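Local structure of ftsY (Mycoplasma mycoides, 1ZU5) at residues 259-264 against 282-287; 231-236 against 254-259; 242-247 against 274-279; 120-125 against 196-201. The protein serves as the signal recognition particle receptor, an SRP54-type protein that combines a helical bundle domain with a GTPase domain of the P-loop clan. All blocks are in the same frame, centred on the assembly; numbering follows the deposited sequence.

How the interactions relate
All four contacts lie in the GTPase domain and are built on or against its mostly parallel sheet. Along the chain interaction 4 closes first, interaction 2 follows and interaction 1 comes after it, while the segments of interaction 3 alternate with those of both 1 and 2. Interactions 1 and 2 have centres about 8 Å apart, share Ile259 and join strands 230-236, 258-262 and 284-288 edge to edge. Interaction 3 pairs the two crossover helices on one face of these strands; helix 115-131 of interaction 4 covers the other. The centres of interactions 3 and 4 are therefore about 21 Å apart, with the sheet sandwiched between helical layers.

Interaction 1: residues 259-264 against 282-287; sequences IILTKM and IPIKMI
Ile259 to Leu261 pair in parallel with Ile284 to Ile287 in the beta-alpha-beta unit formed by strand 258-262, helix 272-279 and strand 284-288, and a beta bulge interrupts the pairing. Ile259 N donates to Pro283 O, whereas Ile259 O takes two donors, Lys285 N at 2.9 Å and Met286 N at 3.3 Å, both in its carbonyl plane. Lys285 is the extra residue that shifts the register by one. Pairing then resumes with Leu261 N bonded to Met286 O at 3.1 Å.

Branched and flexible apolar residues fill both faces. On the side of Ile259, its CG1 meets Ile282 CG2 at 4.0 Å, the two side chains crossing at about a right angle. Leu261 CD2 touches two methyls, 4.0 Å from Ile284 CD1 and 4.1 Å from Ile287 CD1. The trans chi1 of Ile287 (-177°) swings CG1 beside its own carbonyl carbon and to 3.6 Å from Leu261 O, while CD1 continues to Met264 CG. Ile276 and Ile272 of helix 272-279 cover this face. On the reverse, Ile260 CG2 lies alongside Met286 CB at 4.1 Å, and the bent methionine chain turns away toward Met125 and Tyr128 of helix 115-131.

Lys285, extended beyond CG, carries its ammonium outside the strand pair, to Glu230 in a salt bridge and to the carbonyl of Arg97. At the bulge itself Ile259 O pays for both amides, those of Lys285 and Met286, so that neither is left without an acceptor in this buried place.

Interaction 2: residues 231-236 against 254-259; sequences VLLVID and ADVSGI
Val231 faces the turn that leads into strand 258-262, at the start of the parallel pairing in the beta-alpha-beta unit strand 230-236, helix 240-253, strand 258-262. Its side chain closes round one carbonyl: CB is 3.3 Å from Asp255 O, CG2 3.5 Å from the same oxygen, and CG1 leans over the next residue, 3.8 Å from Val256 CA. A compact beta-branched residue suits this place, presenting three carbons to a single oxygen.

The backbone of Val231 is gripped from both ends by Ser257. Val231 N donates to Ser257 OG at 2.9 Å in a nearly straight bond (173°), and Ser257 N donates back to Val231 O. With chi1 at 61°, OG lies between the serine's own N and carbonyl carbon; it is also hydrogen-bonded to Glu230.

Beyond the serine, Leu233 N bonds to Gly258 O and regular pairing begins. Because Gly258 carries no side chain, Leu232 CD2 can settle 3.8 Å from its CA. On the other face, Leu233 CB touches Val256 CG1 under the cover of Phe250. Further along, the tip of Ile235 crosses that of Ile259, methyl CD1 to methyl CD1, at 3.7 Å.

Interaction 3: residues 242-247 against 274-279; sequences NGVIQA and LAIKEL
Val244 holds CG1 trans to its backbone N (chi1 172°), and Leu279 sets CG opposite its carbonyl carbon and then runs extended (chi2 -176°), so that methyl CD1 reaches across to the neighbouring helix. There Leu279 CD1 is received by two residues in succession, lying 3.7 Å from Val244 CG1 and 3.8 Å from Ile245 CG1. It meets the valine at about a right angle and the isoleucine on a slant.

The second methyl of Val244 does separate work: CG2 packs at 3.8 Å on Ile276 CG1, again nearly perpendicular. Val244 CG1 also comes over the carbonyl of Ala275, 4.0 Å from its O, which is already occupied by the amide of Leu279 in its own helix. Each residue type fits its depth. Val244 is short enough to sit between the helices with both methyls engaged, the small Ala275 lets it approach the backbone, and the longer Leu279 bridges toward the outer side, where Ile245 is exposed. No hydrogen bond crosses the contact, which rests on these few apolar touches.

The two helix segments run in broadly the same direction, their axes 29° apart and 9.9 Å distant at closest, as expected of consecutive crossover helices on one face of a parallel sheet. Underneath, Ala247 lies on Leu233 and Ile235, and Ile276 on Ile235; Leu274 turns instead to helices 51-63 and 71-87.

Interaction 4: residues 120-125 against 196-201; sequences TSLAKM and LIDTAG
Leu122 lies over strand 196-198 with an off-staggered chi1 of -94°, and its CD2 is modelled only 3.3 Å from Leu196 CB; both the strained torsion and the closeness are doubtful and may owe as much to the model as to the packing. The other methyl, CD1, reaches toward Asp198, two residues further on and on the same side of the strand, though the spacing modelled there is too short to be trusted. Leucine suits the position as an apolar side chain long enough to reach Leu196 from the helix.

Leu196 answers by sliding past Leu122 in the opposite direction. Its CD1 ends 3.7 Å from Leu122 O and 3.8 Å from Met125 CB, the methionine standing one helical turn on and so on the same side of the helix. No hydrogen bond joins the two segments; Leu122, Met125 and Leu196 meet through apolar carbons.

This is the helix-on-sheet packing of a P-loop fold: helix 115-131, into which a probable Walker A loop runs, is antiparallel to the strand (174°), with Phe108 of the adjoining strand 106-111 touching both Leu196 and Met125. Asp198 to Gly201 read DTAG, consistent with the DxxG motif of GTPases. Nearby, Lys118 of the Walker A pattern hydrogen-bonds through NZ to Thr199 O and makes a long, weak ion pair with Asp198 OD2.

Interaction 1: residues 259-264 against 282-287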
# COMPACT_ATOMS: atom_id res chain seq x y z
N ILE A 259 0.47 0.00 4.18
CA ILE A 259 0.96 0.38 2.86
C ILE A 259 -0.19 0.81 1.98
O ILE A 259 -1.30 0.32 2.09
CB ILE A 259 1.80 -0.76 2.25
CG1 ILE A 259 3.15 -0.83 2.98
CG2 ILE A 259 2.05 -0.55 0.77
CD1 ILE A 259 3.89 -1.99 2.68
N ILE A 260 0.09 1.79 1.13
CA ILE A 260 -0.78 2.18 0.02
C ILE A 260 0.00 1.81 -1.20
O ILE A 260 1.00 2.47 -1.51
CB ILE A 260 -1.07 3.66 0.01
CG1 ILE A 260 -1.60 4.10 1.39
CG2 ILE A 260 -2.09 3.97 -1.10
CD1 ILE A 260 -1.86 5.59 1.53
N LEU A 261 -0.41 0.70 -1.82
CA LEU A 261 0.14 0.19 -3.07
C LEU A 261 -0.59 0.85 -4.25
O LEU A 261 -1.74 0.53 -4.58
CB LEU A 261 -0.03 -1.34 -3.12
CG LEU A 261 0.47 -2.16 -4.30
CD1 LEU A 261 2.04 -2.19 -4.45
CD2 LEU A 261 -0.10 -3.57 -4.19
N THR A 262 0.10 1.76 -4.89
CA THR A 262 -0.51 2.52 -5.96
C THR A 262 -0.16 1.89 -7.30
O THR A 262 0.79 1.08 -7.38
CB THR A 262 -0.01 3.97 -5.93
OG1 THR A 262 1.36 4.00 -6.32
CG2 THR A 262 -0.11 4.56 -4.53
N LYS A 263 -0.98 2.23 -8.32
CA LYS A 263 -0.77 1.92 -9.75
C LYS A 263 -0.76 0.44 -10.00
O LYS A 263 -0.06 -0.06 -10.89
CB LYS A 263 0.51 2.59 -10.28
CG LYS A 263 0.62 4.08 -9.77
CD LYS A 263 1.36 5.00 -10.71
CE LYS A 263 2.46 4.27 -11.39
NZ LYS A 263 3.34 5.17 -12.13
N MET A 264 -1.54 -0.28 -9.20
CA MET A 264 -1.59 -1.73 -9.35
C MET A 264 -2.11 -2.12 -10.75
O MET A 264 -1.66 -3.09 -11.32
CB MET A 264 -2.40 -2.36 -8.23
CG MET A 264 -2.41 -3.86 -8.29
SD MET A 264 -0.93 -4.70 -7.68
CE MET A 264 -0.78 -5.99 -8.94
N ILE A 282 4.42 -5.60 6.51
CA ILE A 282 3.49 -4.52 6.85
C ILE A 282 2.28 -4.73 5.94
O ILE A 282 2.44 -4.98 4.72
CB ILE A 282 4.07 -3.10 6.62
CG1 ILE A 282 5.19 -2.83 7.61
CG2 ILE A 282 3.02 -2.03 6.84
CD1 ILE A 282 6.21 -1.83 7.09
N PRO A 283 1.07 -4.75 6.55
CA PRO A 283 -0.12 -5.02 5.80
C PRO A 283 -0.40 -3.92 4.77
O PRO A 283 -0.20 -2.74 5.07
CB PRO A 283 -1.20 -5.07 6.90
CG PRO A 283 -0.66 -4.33 8.02
CD PRO A 283 0.78 -4.62 8.00
N ILE A 284 -0.82 -4.33 3.57
CA ILE A 284 -1.35 -3.40 2.57
C ILE A 284 -2.75 -3.02 3.00
O ILE A 284 -3.58 -3.90 3.15
CB ILE A 284 -1.38 -4.01 1.17
CG1 ILE A 284 0.05 -4.32 0.71
CG2 ILE A 284 -2.03 -3.04 0.17
CD1 ILE A 284 0.15 -5.27 -0.53
N LYS A 285 -3.02 -1.73 3.21
CA LYS A 285 -4.34 -1.28 3.64
C LYS A 285 -5.19 -0.65 2.55
O LYS A 285 -6.41 -0.74 2.59
CB LYS A 285 -4.22 -0.33 4.82
CG LYS A 285 -3.52 -1.00 6.02
CD LYS A 285 -3.89 -0.36 7.32
CE LYS A 285 -3.16 -1.06 8.45
NZ LYS A 285 -3.57 -0.49 9.73
N MET A 286 -4.54 0.02 1.60
CA MET A 286 -5.24 0.59 0.48
C MET A 286 -4.48 0.22 -0.77
O MET A 286 -3.28 -0.03 -0.75
CB MET A 286 -5.35 2.12 0.57
CG MET A 286 -6.03 2.69 1.87
SD MET A 286 -7.82 2.38 1.87
CE MET A 286 -8.56 4.00 1.61
N ILE A 287 -5.21 0.18 -1.87
CA ILE A 287 -4.64 -0.15 -3.15
C ILE A 287 -5.17 0.87 -4.16
O ILE A 287 -6.33 1.29 -4.10
CB ILE A 287 -4.91 -1.62 -3.45
CG1 ILE A 287 -4.27 -2.04 -4.76
CG2 ILE A 287 -6.43 -1.96 -3.33
CD1 ILE A 287 -4.11 -3.56 -4.83

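Interaction 2: residues 231-236 against 254-259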
# COMPACT_ATOMS: atom_id res chain seq x y z
N VAL A 231 0.48 5.35 9.88
CA VAL A 231 1.63 5.92 9.21
C VAL A 231 1.74 5.15 7.92
O VAL A 231 2.25 4.02 7.91
CB VAL A 231 2.92 5.76 10.01
CG1 VAL A 231 4.13 6.14 9.13
CG2 VAL A 231 2.87 6.56 11.31
N LEU A 232 1.24 5.73 6.82
CA LEU A 232 1.11 4.97 5.58
C LEU A 232 2.20 5.24 4.55
O LEU A 232 2.37 6.36 4.12
CB LEU A 232 -0.29 5.16 4.99
CG LEU A 232 -1.45 4.98 5.98
CD1 LEU A 232 -2.70 5.63 5.42
CD2 LEU A 232 -1.63 3.48 6.23
N LEU A 233 2.90 4.18 4.18
CA LEU A 233 3.93 4.14 3.18
C LEU A 233 3.39 3.87 1.75
O LEU A 233 2.76 2.85 1.47
CB LEU A 233 4.94 3.07 3.59
CG LEU A 233 6.16 2.67 2.71
CD1 LEU A 233 7.01 3.85 2.31
CD2 LEU A 233 7.00 1.48 3.41
N VAL A 234 3.65 4.82 0.84
CA VAL A 234 3.18 4.72 -0.52
C VAL A 234 4.23 3.94 -1.29
O VAL A 234 5.43 4.28 -1.23
CB VAL A 234 2.94 6.16 -1.14
CG1 VAL A 234 2.69 6.08 -2.61
CG2 VAL A 234 1.78 6.86 -0.44
N ILE A 235 3.81 2.85 -1.95
CA ILE A 235 4.70 2.04 -2.81
C ILE A 235 4.04 1.93 -4.19
O ILE A 235 2.86 1.48 -4.30
CB ILE A 235 4.95 0.64 -2.27
CG1 ILE A 235 5.50 0.71 -0.86
CG2 ILE A 235 5.90 -0.14 -3.17
CD1 ILE A 235 5.76 -0.67 -0.25
N ASP A 236 4.78 2.37 -5.22
CA ASP A 236 4.32 2.36 -6.58
C ASP A 236 4.53 0.96 -7.14
O ASP A 236 5.67 0.49 -7.22
CB ASP A 236 5.11 3.40 -7.37
CG ASP A 236 4.80 3.38 -8.87
OD1 ASP A 236 4.16 2.44 -9.39
OD2 ASP A 236 5.27 4.32 -9.54
N ALA A 254 11.01 4.60 10.23
CA ALA A 254 9.73 5.21 10.57
C ALA A 254 8.88 4.10 11.15
O ALA A 254 9.19 2.93 10.96
CB ALA A 254 9.08 5.77 9.33
N ASP A 255 7.84 4.45 11.89
CA ASP A 255 6.94 3.44 12.47
C ASP A 255 5.76 3.23 11.53
O ASP A 255 4.66 3.64 11.83
CB ASP A 255 6.42 3.88 13.86
CG ASP A 255 7.54 4.14 14.84
OD1 ASP A 255 8.54 3.39 14.80
OD2 ASP A 255 7.43 5.11 15.63
N VAL A 256 6.02 2.62 10.39
CA VAL A 256 5.04 2.46 9.33
C VAL A 256 4.00 1.41 9.78
O VAL A 256 4.38 0.36 10.25
CB VAL A 256 5.78 2.02 8.02
CG1 VAL A 256 4.81 1.58 6.94
CG2 VAL A 256 6.73 3.13 7.50
N SER A 257 2.71 1.69 9.63
CA SER A 257 1.68 0.74 10.04
C SER A 257 0.90 0.13 8.89
O SER A 257 0.26 -0.89 9.04
CB SER A 257 0.72 1.42 10.99
OG SER A 257 0.11 2.48 10.33
N GLY A 258 0.92 0.75 7.72
CA GLY A 258 0.22 0.16 6.58
C GLY A 258 0.80 0.69 5.28
O GLY A 258 1.54 1.69 5.29
N ILE A 259 0.47 0.00 4.18
CA ILE A 259 0.96 0.38 2.86
C ILE A 259 -0.19 0.81 1.98
O ILE A 259 -1.30 0.32 2.09
CB ILE A 259 1.80 -0.76 2.25
CG1 ILE A 259 3.15 -0.83 2.98
CG2 ILE A 259 2.05 -0.55 0.77
CD1 ILE A 259 3.89 -1.99 2.68

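Interaction 3: residues 242-247 against 274-279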
# COMPACT_ATOMS: atom_id res chain seq x y z
N ASN A 242 12.28 -4.01 -6.66
CA ASN A 242 13.27 -3.00 -6.29
C ASN A 242 12.70 -1.82 -5.50
O ASN A 242 13.31 -1.37 -4.53
CB ASN A 242 14.03 -2.55 -7.53
CG ASN A 242 14.97 -3.64 -8.05
OD1 ASN A 242 15.95 -4.00 -7.41
ND2 ASN A 242 14.64 -4.18 -9.20
N GLY A 243 11.52 -1.34 -5.89
CA GLY A 243 10.86 -0.30 -5.13
C GLY A 243 10.38 -0.76 -3.76
O GLY A 243 10.26 0.08 -2.83
N VAL A 244 10.10 -2.06 -3.63
CA VAL A 244 9.72 -2.66 -2.35
C VAL A 244 10.95 -2.71 -1.41
O VAL A 244 10.84 -2.36 -0.22
CB VAL A 244 9.14 -4.09 -2.52
CG1 VAL A 244 8.95 -4.76 -1.14
CG2 VAL A 244 7.80 -4.08 -3.32
N ILE A 245 12.08 -3.17 -1.95
CA ILE A 245 13.38 -3.13 -1.29
C ILE A 245 13.73 -1.73 -0.82
O ILE A 245 14.04 -1.52 0.34
CB ILE A 245 14.50 -3.71 -2.18
CG1 ILE A 245 14.19 -5.18 -2.51
CG2 ILE A 245 15.88 -3.59 -1.49
CD1 ILE A 245 15.21 -5.86 -3.48
N GLN A 246 13.61 -0.74 -1.69
CA GLN A 246 13.76 0.63 -1.24
C GLN A 246 12.73 1.04 -0.16
O GLN A 246 13.02 1.79 0.77
CB GLN A 246 13.63 1.55 -2.44
CG GLN A 246 13.72 2.97 -2.10
CD GLN A 246 13.38 3.83 -3.26
OE1 GLN A 246 12.21 3.89 -3.68
NE2 GLN A 246 14.39 4.52 -3.80
N ALA A 247 11.51 0.59 -0.30
CA ALA A 247 10.51 0.95 0.69
C ALA A 247 10.90 0.43 2.11
O ALA A 247 10.55 1.05 3.11
CB ALA A 247 9.16 0.43 0.25
N LEU A 274 2.91 -10.18 -2.35
CA LEU A 274 3.62 -11.16 -1.50
C LEU A 274 5.04 -10.70 -1.21
O LEU A 274 5.57 -10.96 -0.11
CB LEU A 274 3.63 -12.55 -2.12
CG LEU A 274 2.36 -13.40 -2.43
CD1 LEU A 274 2.74 -14.72 -3.01
CD2 LEU A 274 1.62 -13.67 -1.21
N ALA A 275 5.67 -10.03 -2.18
CA ALA A 275 6.97 -9.41 -1.91
C ALA A 275 6.86 -8.40 -0.77
O ALA A 275 7.68 -8.37 0.10
CB ALA A 275 7.58 -8.81 -3.18
N ILE A 276 5.82 -7.57 -0.75
CA ILE A 276 5.69 -6.60 0.34
C ILE A 276 5.59 -7.28 1.73
O ILE A 276 6.21 -6.87 2.70
CB ILE A 276 4.51 -5.71 0.06
CG1 ILE A 276 4.88 -4.67 -1.03
CG2 ILE A 276 4.03 -5.06 1.37
CD1 ILE A 276 3.71 -3.88 -1.60
N LYS A 277 4.81 -8.34 1.81
CA LYS A 277 4.61 -9.09 3.00
C LYS A 277 5.90 -9.73 3.47
O LYS A 277 6.25 -9.68 4.66
CB LYS A 277 3.58 -10.18 2.66
CG LYS A 277 3.41 -11.28 3.69
CD LYS A 277 2.83 -10.73 4.98
CE LYS A 277 2.93 -11.81 6.05
NZ LYS A 277 2.33 -11.31 7.31
N GLU A 278 6.62 -10.35 2.53
CA GLU A 278 7.92 -10.90 2.81
C GLU A 278 8.92 -9.84 3.27
O GLU A 278 9.57 -10.04 4.24
CB GLU A 278 8.46 -11.61 1.57
CG GLU A 278 9.73 -12.42 1.83
CD GLU A 278 9.60 -13.35 3.00
OE1 GLU A 278 8.60 -14.07 3.07
OE2 GLU A 278 10.51 -13.36 3.86
N LEU A 279 9.06 -8.72 2.58
CA LEU A 279 10.25 -7.91 2.82
C LEU A 279 9.99 -6.87 3.86
O LEU A 279 10.89 -6.44 4.53
CB LEU A 279 10.75 -7.27 1.53
CG LEU A 279 10.96 -8.18 0.31
CD1 LEU A 279 11.55 -7.38 -0.83
CD2 LEU A 279 11.90 -9.28 0.70

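Interaction 4: residues 120-125 against 196-201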
# COMPACT_ATOMS: atom_id res chain seq x y z
N THR A 120 -0.85 12.68 -4.23
CA THR A 120 -1.97 11.99 -4.87
C THR A 120 -2.64 11.02 -3.88
O THR A 120 -3.87 10.97 -3.81
CB THR A 120 -1.51 11.24 -6.12
OG1 THR A 120 -1.13 12.21 -7.12
CG2 THR A 120 -2.63 10.36 -6.67
N SER A 121 -1.86 10.29 -3.11
CA SER A 121 -2.45 9.38 -2.16
C SER A 121 -3.16 10.10 -1.01
O SER A 121 -4.28 9.73 -0.64
CB SER A 121 -1.41 8.37 -1.65
OG SER A 121 -0.97 7.52 -2.72
N LEU A 122 -2.52 11.11 -0.43
CA LEU A 122 -3.18 11.97 0.54
C LEU A 122 -4.49 12.50 -0.02
O LEU A 122 -5.52 12.39 0.64
CB LEU A 122 -2.31 13.16 0.92
CG LEU A 122 -1.39 13.16 2.12
CD1 LEU A 122 -0.68 14.50 2.13
CD2 LEU A 122 -2.17 13.04 3.39
N ALA A 123 -4.49 13.09 -1.21
CA ALA A 123 -5.75 13.60 -1.78
C ALA A 123 -6.83 12.52 -1.85
O ALA A 123 -7.96 12.76 -1.44
CB ALA A 123 -5.53 14.22 -3.13
N LYS A 124 -6.48 11.34 -2.36
CA LYS A 124 -7.40 10.21 -2.52
C LYS A 124 -7.91 9.65 -1.18
O LYS A 124 -9.06 9.27 -1.10
CB LYS A 124 -6.72 9.09 -3.32
CG LYS A 124 -6.54 9.39 -4.79
CD LYS A 124 -5.91 8.22 -5.51
CE LYS A 124 -5.85 8.50 -7.01
NZ LYS A 124 -5.20 7.41 -7.79
N MET A 125 -7.04 9.57 -0.17
CA MET A 125 -7.41 9.23 1.20
C MET A 125 -8.38 10.25 1.74
O MET A 125 -9.32 9.88 2.43
CB MET A 125 -6.22 9.30 2.16
CG MET A 125 -5.20 8.22 2.06
SD MET A 125 -5.83 6.65 2.57
CE MET A 125 -6.03 6.87 4.33
N LEU A 196 -4.87 14.58 7.79
CA LEU A 196 -3.90 13.89 6.92
C LEU A 196 -2.63 14.72 6.77
O LEU A 196 -2.68 15.88 6.34
CB LEU A 196 -4.53 13.60 5.57
CG LEU A 196 -5.60 12.48 5.53
CD1 LEU A 196 -6.35 12.52 4.21
CD2 LEU A 196 -5.00 11.09 5.79
N ILE A 197 -1.49 14.15 7.17
CA ILE A 197 -0.21 14.83 7.14
C ILE A 197 0.76 14.27 6.09
O ILE A 197 1.15 13.08 6.13
CB ILE A 197 0.49 14.80 8.54
CG1 ILE A 197 -0.41 15.38 9.67
CG2 ILE A 197 1.87 15.51 8.48
CD1 ILE A 197 0.20 15.10 11.02
N ASP A 198 1.17 15.15 5.18
CA ASP A 198 2.23 14.88 4.21
C ASP A 198 3.57 15.12 4.90
O ASP A 198 4.00 16.23 5.06
CB ASP A 198 2.08 15.85 3.01
CG ASP A 198 2.94 15.46 1.85
OD1 ASP A 198 2.98 16.22 0.86
OD2 ASP A 198 3.59 14.38 1.93
N THR A 199 4.24 14.09 5.35
CA THR A 199 5.44 14.26 6.11
C THR A 199 6.57 14.83 5.27
O THR A 199 6.50 14.86 4.04
CB THR A 199 5.89 12.91 6.66
OG1 THR A 199 6.07 12.01 5.54
CG2 THR A 199 4.86 12.40 7.64
N ALA A 200 7.63 15.25 5.97
CA ALA A 200 8.82 15.75 5.37
C ALA A 200 9.90 14.69 5.51
O ALA A 200 9.78 13.77 6.34
CB ALA A 200 9.24 17.01 6.05
N GLY A 201 10.94 14.82 4.68
CA GLY A 201 12.10 13.95 4.77
C GLY A 201 12.32 13.11 3.51
O GLY A 201 11.37 12.85 2.72